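UBP3-associated protein BRE5 (Saccharomyces cerevisiae, PDB 2QIY) is the N-terminal NTF2 domain of a protein that acts with UBP3 to cleave ubiquitin, leading to the subsequent mono-ubiquitination of Sec23, and that binds mRNA. Local coordinates at residues Ala17-Gln20 / Asn21-Arg25. Sequence-based numbering, arbitrary orientation.
Sequences AFLQ and NYYER
Phe-18 and Tyr-22, one turn apart on helix 11-28, project in parallel from the same flank of the helix, because each carries CG anti to its own backbone N (chi1 169° in Phe-18). Their ring planes differ by 34° with centroids 5.8 Å apart, an oblique pair; the apolar touch is Phe-18 CZ to Tyr-22 CD1 at 4.0 Å, and Tyr-22 CB sits over one face of the Phe-18 ring, toward its rim. One residue further along, Leu-19 CG meets Tyr-23 CE2 at 4.3 Å.

In the NTF2 domain this helix packs across the concave side of the curved beta-sheet, and these side chains are its inward face: Phe-126 meets both the Phe-18 and Tyr-22 rings edge-to-face, while Leu-19 also rests on Ile-106. The Tyr-22 hydroxyl is hydrogen-bonded to Asp-142.

Among polar links, four successive i to i+4 backbone bonds join the segments, from Asn-21 N to Ala-17 O (2.9 Å) through to Glu-24 N to Gln-20 O (3.1 Å). Phe-18 O accepts twice, from Tyr-22 N and from a water at 2.9 Å, which in turn accepts from Arg-25 NH2 at 2.8 Å. That bridge ties the guanidinium to the helix backbone, while Tyr-22 CA lies over one of its faces. Gln-20 and Glu-24 run alongside each other, NE2 to OE2 3.6 Å, their amide and carboxylate planes 61° apart.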
loop_
_atom_site.group_PDB
_atom_site.type_symbol
_atom_site.label_atom_id
_atom_site.label_comp_id
_atom_site.label_asym_id
_atom_site.label_seq_id
_atom_site.Cartn_x
_atom_site.Cartn_y
_atom_site.Cartn_z
ATOM N N ALA A 17 -6.649 16.409 1.388
ATOM C CA ALA A 17 -6.775 17.116 2.669
ATOM C C ALA A 17 -6.538 16.180 3.843
ATOM O O ALA A 17 -5.836 16.542 4.796
ATOM C CB ALA A 17 -8.141 17.801 2.797
ATOM N N PHE A 18 -7.112 14.982 3.774
ATOM C CA PHE A 18 -6.911 14.011 4.839
ATOM C C PHE A 18 -5.433 13.742 5.092
ATOM O O PHE A 18 -4.970 13.758 6.241
ATOM C CB PHE A 18 -7.598 12.667 4.570
ATOM C CG PHE A 18 -7.167 11.629 5.540
ATOM C CD1 PHE A 18 -6.168 10.723 5.204
ATOM C CD2 PHE A 18 -7.662 11.643 6.845
ATOM C CE1 PHE A 18 -5.700 9.801 6.143
ATOM C CE2 PHE A 18 -7.199 10.730 7.802
ATOM C CZ PHE A 18 -6.213 9.800 7.443
ATOM N N LEU A 19 -4.695 13.455 4.025
ATOM C CA LEU A 19 -3.297 13.058 4.174
ATOM C C LEU A 19 -2.486 14.232 4.683
ATOM O O LEU A 19 -1.662 14.083 5.586
ATOM C CB LEU A 19 -2.741 12.603 2.833
ATOM C CG LEU A 19 -2.584 11.145 2.382
ATOM C CD1 LEU A 19 -2.994 10.036 3.364
ATOM C CD2 LEU A 19 -3.032 10.931 0.962
ATOM N N GLN A 20 -2.718 15.409 4.104
ATOM C CA GLN A 20 -1.953 16.582 4.535
ATOM C C GLN A 20 -2.208 16.867 6.014
ATOM O O GLN A 20 -1.262 17.052 6.778
ATOM C CB GLN A 20 -2.208 17.801 3.636
ATOM C CG GLN A 20 -1.007 18.752 3.660
ATOM C CD GLN A 20 -1.043 19.840 2.590
ATOM O OE1 GLN A 20 -1.897 19.848 1.704
ATOM N NE2 GLN A 20 -0.094 20.770 2.677
ATOM N N ASN A 21 -3.476 16.826 6.422
ATOM C CA ASN A 21 -3.854 17.037 7.827
ATOM C C ASN A 21 -3.291 15.999 8.809
ATOM O O ASN A 21 -2.823 16.360 9.898
ATOM C CB ASN A 21 -5.372 17.154 7.973
ATOM C CG ASN A 21 -5.922 18.434 7.344
ATOM O OD1 ASN A 21 -5.214 19.439 7.227
ATOM N ND2 ASN A 21 -7.183 18.397 6.930
ATOM N N TYR A 22 -3.307 14.731 8.399
ATOM C CA TYR A 22 -2.763 13.619 9.187
ATOM C C TYR A 22 -1.267 13.788 9.485
ATOM O O TYR A 22 -0.841 13.680 10.634
ATOM C CB TYR A 22 -2.983 12.324 8.405
ATOM C CG TYR A 22 -2.372 11.084 9.000
ATOM C CD1 TYR A 22 -3.081 10.311 9.907
ATOM C CD2 TYR A 22 -1.101 10.651 8.615
ATOM C CE1 TYR A 22 -2.529 9.141 10.431
ATOM C CE2 TYR A 22 -0.530 9.472 9.132
ATOM C CZ TYR A 22 -1.251 8.725 10.048
ATOM O OH TYR A 22 -0.704 7.576 10.563
ATOM N N TYR A 23 -0.467 14.048 8.454
ATOM C CA TYR A 23 0.975 14.152 8.690
ATOM C C TYR A 23 1.357 15.415 9.421
ATOM O O TYR A 23 2.299 15.422 10.219
ATOM C CB TYR A 23 1.780 13.991 7.409
ATOM C CG TYR A 23 1.660 12.617 6.788
ATOM C CD1 TYR A 23 2.200 11.480 7.409
ATOM C CD2 TYR A 23 1.015 12.452 5.558
ATOM C CE1 TYR A 23 2.077 10.198 6.816
ATOM C CE2 TYR A 23 0.906 11.202 4.959
ATOM C CZ TYR A 23 1.430 10.083 5.589
ATOM O OH TYR A 23 1.316 8.853 4.988
ATOM N N GLU A 24 0.603 16.482 9.199
ATOM C CA GLU A 24 0.939 17.720 9.858
ATOM C C GLU A 24 0.544 17.679 11.329
ATOM O O GLU A 24 1.206 18.309 12.151
ATOM C CB GLU A 24 0.374 18.912 9.100
ATOM C CG GLU A 24 1.121 19.159 7.769
ATOM C CD GLU A 24 0.522 20.296 6.946
ATOM O OE1 GLU A 24 -0.614 20.727 7.251
ATOM O OE2 GLU A 24 1.206 20.781 6.009
ATOM N N ARG A 25 -0.500 16.907 11.662
ATOM C CA ARG A 25 -0.899 16.714 13.063
ATOM C C ARG A 25 0.200 16.023 13.861
ATOM O O ARG A 25 0.322 16.246 15.073
ATOM C CB ARG A 25 -2.211 15.916 13.187
ATOM C CG ARG A 25 -3.437 16.707 12.812
ATOM C CD ARG A 25 -4.702 15.990 13.257
ATOM N NE ARG A 25 -5.307 15.180 12.196
ATOM C CZ ARG A 25 -5.240 13.857 12.125
ATOM N NH1 ARG A 25 -4.595 13.163 13.062
ATOM N NH2 ARG A 25 -5.834 13.216 11.125
HETATM O O HOH W 1 -6.643 14.018 8.535
#